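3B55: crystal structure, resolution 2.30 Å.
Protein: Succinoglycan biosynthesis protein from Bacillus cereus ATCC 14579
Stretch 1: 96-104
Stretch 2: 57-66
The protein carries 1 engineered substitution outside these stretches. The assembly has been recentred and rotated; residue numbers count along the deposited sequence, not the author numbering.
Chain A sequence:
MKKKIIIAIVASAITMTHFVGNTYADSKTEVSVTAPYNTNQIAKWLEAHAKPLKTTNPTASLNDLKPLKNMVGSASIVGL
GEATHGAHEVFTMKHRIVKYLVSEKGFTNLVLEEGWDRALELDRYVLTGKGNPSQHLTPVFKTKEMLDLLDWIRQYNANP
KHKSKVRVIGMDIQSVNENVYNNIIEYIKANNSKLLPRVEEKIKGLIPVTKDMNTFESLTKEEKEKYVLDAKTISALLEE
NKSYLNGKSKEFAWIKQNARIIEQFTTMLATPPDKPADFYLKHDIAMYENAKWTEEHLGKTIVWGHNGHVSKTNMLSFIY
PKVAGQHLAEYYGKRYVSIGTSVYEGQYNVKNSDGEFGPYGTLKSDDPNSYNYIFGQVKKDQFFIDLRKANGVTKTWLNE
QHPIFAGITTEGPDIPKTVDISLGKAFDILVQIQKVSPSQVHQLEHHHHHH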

# COMPACT_ATOMS: atom_id res chain seq x y z
N ARG A 96 -11.71 6.15 -7.45
CA ARG A 96 -13.08 5.75 -7.75
C ARG A 96 -13.46 4.42 -7.10
O ARG A 96 -14.58 4.25 -6.62
CB ARG A 96 -13.28 5.64 -9.26
CG ARG A 96 -13.00 6.91 -10.05
CD ARG A 96 -13.56 6.74 -11.45
NE ARG A 96 -15.00 6.50 -11.38
CZ ARG A 96 -15.65 5.62 -12.14
NH1 ARG A 96 -15.00 4.89 -13.03
NH2 ARG A 96 -16.96 5.47 -11.99
N ILE A 97 -12.52 3.48 -7.10
CA ILE A 97 -12.76 2.17 -6.52
C ILE A 97 -12.92 2.25 -5.00
O ILE A 97 -13.83 1.64 -4.43
CB ILE A 97 -11.60 1.20 -6.86
CG1 ILE A 97 -11.49 1.06 -8.38
CG2 ILE A 97 -11.83 -0.15 -6.20
CD1 ILE A 97 -10.31 0.26 -8.85
N VAL A 98 -12.05 3.01 -4.35
CA VAL A 98 -12.15 3.19 -2.91
C VAL A 98 -13.56 3.71 -2.63
O VAL A 98 -14.25 3.19 -1.75
CB VAL A 98 -11.12 4.21 -2.39
CG1 VAL A 98 -11.33 4.46 -0.91
CG2 VAL A 98 -9.71 3.69 -2.65
N LYS A 99 -13.96 4.73 -3.38
CA LYS A 99 -15.28 5.34 -3.26
C LYS A 99 -16.37 4.28 -3.32
O LYS A 99 -17.29 4.27 -2.50
CB LYS A 99 -15.52 6.32 -4.40
CG LYS A 99 -15.22 7.77 -4.10
CD LYS A 99 -15.80 8.62 -5.21
CE LYS A 99 -15.85 10.08 -4.84
NZ LYS A 99 -16.54 10.87 -5.89
N TYR A 100 -16.27 3.40 -4.31
CA TYR A 100 -17.25 2.33 -4.48
C TYR A 100 -17.23 1.35 -3.31
O TYR A 100 -18.28 1.01 -2.75
CB TYR A 100 -16.97 1.56 -5.77
CG TYR A 100 -17.92 0.41 -5.96
CD1 TYR A 100 -19.22 0.64 -6.40
CD2 TYR A 100 -17.56 -0.89 -5.61
CE1 TYR A 100 -20.14 -0.40 -6.49
CE2 TYR A 100 -18.47 -1.94 -5.69
CZ TYR A 100 -19.76 -1.68 -6.13
OH TYR A 100 -20.69 -2.69 -6.18
N LEU A 101 -16.04 0.88 -2.94
CA LEU A 101 -15.89 -0.06 -1.85
C LEU A 101 -16.36 0.53 -0.52
O LEU A 101 -16.94 -0.17 0.31
CB LEU A 101 -14.42 -0.52 -1.75
CG LEU A 101 -13.93 -1.43 -2.90
CD1 LEU A 101 -12.47 -1.80 -2.70
CD2 LEU A 101 -14.77 -2.68 -2.96
N VAL A 102 -16.12 1.82 -0.30
CA VAL A 102 -16.55 2.46 0.94
C VAL A 102 -18.07 2.62 1.04
O VAL A 102 -18.67 2.27 2.06
CB VAL A 102 -15.91 3.86 1.11
CG1 VAL A 102 -16.62 4.62 2.23
CG2 VAL A 102 -14.42 3.72 1.43
N SER A 103 -18.70 3.14 -0.01
CA SER A 103 -20.14 3.36 0.03
C SER A 103 -21.04 2.19 -0.38
O SER A 103 -22.24 2.23 -0.15
CB SER A 103 -20.50 4.61 -0.78
OG SER A 103 -19.88 4.61 -2.05
N GLU A 104 -20.47 1.15 -0.98
CA GLU A 104 -21.27 -0.00 -1.39
C GLU A 104 -20.89 -1.32 -0.73
O GLU A 104 -21.72 -2.23 -0.64
CB GLU A 104 -21.21 -0.19 -2.91
CG GLU A 104 -21.85 0.93 -3.71
CD GLU A 104 -23.31 1.14 -3.36
OE1 GLU A 104 -24.09 0.16 -3.43
OE2 GLU A 104 -23.69 2.28 -3.01
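Stretch 2 57-66: NPTASLNDLK

The most unusual feature of this contact is a single buried arginine that gathers in most of an irregular segment: the side chain of Arg96 touches seven of the ten residues of stretch 2, among them Asn57 at one end and Leu65 near the other. Its CA-to-CB bond points sideways, yet the rest of the side chain reaches along the loop and ends in a two-pronged salt bridge with Asp64, NH2 to OD1 at 2.8 Å and NH1 to OD2 at 3.2 Å. Both carboxylate oxygens are thus engaged by the guanidinium. Ser61 O also lies near the guanidinium plane, 2.6 Å from Arg96 NH2, while Leu65 CD1 covers one face. Charge is met at the edge and carbon on a face, a practical rule for burying an arginine.

Stretch 1 is helical throughout. Stretch 2 begins with a type I turn from Asn57 to Ala60, closed by Ala60 N to Asn57 O at 3.2 Å, runs on as loop, and tightens into a 3-10 segment that takes in Asn63 to Leu65. The turn is braced by Asn57 OD1, which accepts from Thr59 N at 3.0 Å and Thr59 OG1 at 2.9 Å. Farther on, Ser61 OG accepts from Asn63 N at 3.1 Å.

The two stretches advance in the same general direction. Arg96 CA lies 5.1 Å from Pro58 CA, and one helical turn later Tyr100 CA lies 6.4 Å from Leu62 CA. The close approach at the start leaves Arg96 CG 3.7 Å from Pro58 CA. Lys99, pointing toward the loop, extends its chain to donate from NZ to Pro58 O at 2.8 Å, so a backbone carbonyl of the turn is held by a helix side chain.

Leucines supply the apolar part. Leu65 points toward the helix and puts CD1 3.5 Å from Arg96 O and 3.8 Å from Tyr100 CB; its CD2 lies 4.4 Å from Ile97 CG1. Its CB sits over the face of the Tyr100 ring, 4.2 Å from the centroid in a CH-pi contact, and Leu65 O is over a face as well, 3.6 Å from Tyr100 CZ. Leu62 starts sideways but brings its end nearer, with CG 4.3 Å from Tyr100 CB and CD2 4.1 Å from Lys99 CB.

Val98, Leu101 and Val102 make no contact here, so the loop engages one side of the helix. Lys99 and Tyr100, three and four residues on from Arg96, share its side of the helix, and together the three make most of the contact with a segment that has little regular structure of its own; 653 Å² is buried in all.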

# COMPACT_ATOMS: atom_id res chain seq x y z
N ASN A 57 -12.51 9.67 -14.08
CA ASN A 57 -12.86 10.86 -13.30
C ASN A 57 -13.46 10.42 -11.96
O ASN A 57 -14.45 9.69 -11.91
CB ASN A 57 -13.89 11.70 -14.06
CG ASN A 57 -14.09 13.08 -13.46
OD1 ASN A 57 -14.19 13.23 -12.25
ND2 ASN A 57 -14.15 14.10 -14.31
N PRO A 58 -12.87 10.87 -10.85
CA PRO A 58 -13.35 10.51 -9.51
C PRO A 58 -14.79 10.92 -9.18
O PRO A 58 -15.46 10.23 -8.41
CB PRO A 58 -12.34 11.17 -8.58
CG PRO A 58 -11.07 11.16 -9.40
CD PRO A 58 -11.59 11.61 -10.75
N THR A 59 -15.27 12.02 -9.76
CA THR A 59 -16.61 12.50 -9.47
C THR A 59 -17.70 11.94 -10.38
O THR A 59 -18.87 12.26 -10.22
CB THR A 59 -16.69 14.04 -9.56
OG1 THR A 59 -16.44 14.46 -10.91
CG2 THR A 59 -15.66 14.68 -8.64
N ALA A 60 -17.31 11.11 -11.34
CA ALA A 60 -18.29 10.52 -12.24
C ALA A 60 -19.07 9.43 -11.51
O ALA A 60 -18.61 8.90 -10.50
CB ALA A 60 -17.60 9.94 -13.48
N SER A 61 -20.25 9.11 -12.03
CA SER A 61 -21.10 8.08 -11.45
C SER A 61 -20.30 6.80 -11.19
O SER A 61 -19.39 6.46 -11.95
CB SER A 61 -22.25 7.78 -12.41
OG SER A 61 -22.82 6.51 -12.16
N LEU A 62 -20.64 6.09 -10.12
CA LEU A 62 -19.95 4.85 -9.76
C LEU A 62 -20.63 3.62 -10.37
O LEU A 62 -20.22 2.48 -10.12
CB LEU A 62 -19.91 4.70 -8.23
CG LEU A 62 -18.69 5.15 -7.40
CD1 LEU A 62 -17.71 5.95 -8.23
CD2 LEU A 62 -19.19 5.95 -6.21
N ASN A 63 -21.65 3.85 -11.18
CA ASN A 63 -22.40 2.76 -11.80
C ASN A 63 -21.62 1.72 -12.59
O ASN A 63 -21.98 0.55 -12.58
CB ASN A 63 -23.51 3.32 -12.69
CG ASN A 63 -24.74 3.70 -11.89
OD1 ASN A 63 -25.64 4.38 -12.40
ND2 ASN A 63 -24.80 3.25 -10.65
N ASP A 64 -20.55 2.12 -13.26
CA ASP A 64 -19.77 1.16 -14.04
C ASP A 64 -18.99 0.20 -13.15
O ASP A 64 -18.47 -0.81 -13.62
CB ASP A 64 -18.83 1.87 -15.01
CG ASP A 64 -17.96 2.92 -14.34
OD1 ASP A 64 -18.09 3.12 -13.11
OD2 ASP A 64 -17.14 3.56 -15.03
N LEU A 65 -18.92 0.51 -11.85
CA LEU A 65 -18.19 -0.34 -10.90
C LEU A 65 -19.06 -1.40 -10.22
O LEU A 65 -18.56 -2.21 -9.43
CB LEU A 65 -17.49 0.54 -9.85
CG LEU A 65 -16.22 1.25 -10.35
CD1 LEU A 65 -15.68 2.19 -9.29
CD2 LEU A 65 -15.17 0.22 -10.71
N LYS A 66 -20.35 -1.39 -10.52
CA LYS A 66 -21.29 -2.34 -9.93
C LYS A 66 -20.87 -3.80 -10.05
O LYS A 66 -21.12 -4.59 -9.14
CB LYS A 66 -22.67 -2.15 -10.55
CG LYS A 66 -23.30 -0.80 -10.22
CD LYS A 66 -24.36 -0.93 -9.14
CE LYS A 66 -25.73 -1.14 -9.76
NZ LYS A 66 -26.12 0.08 -10.52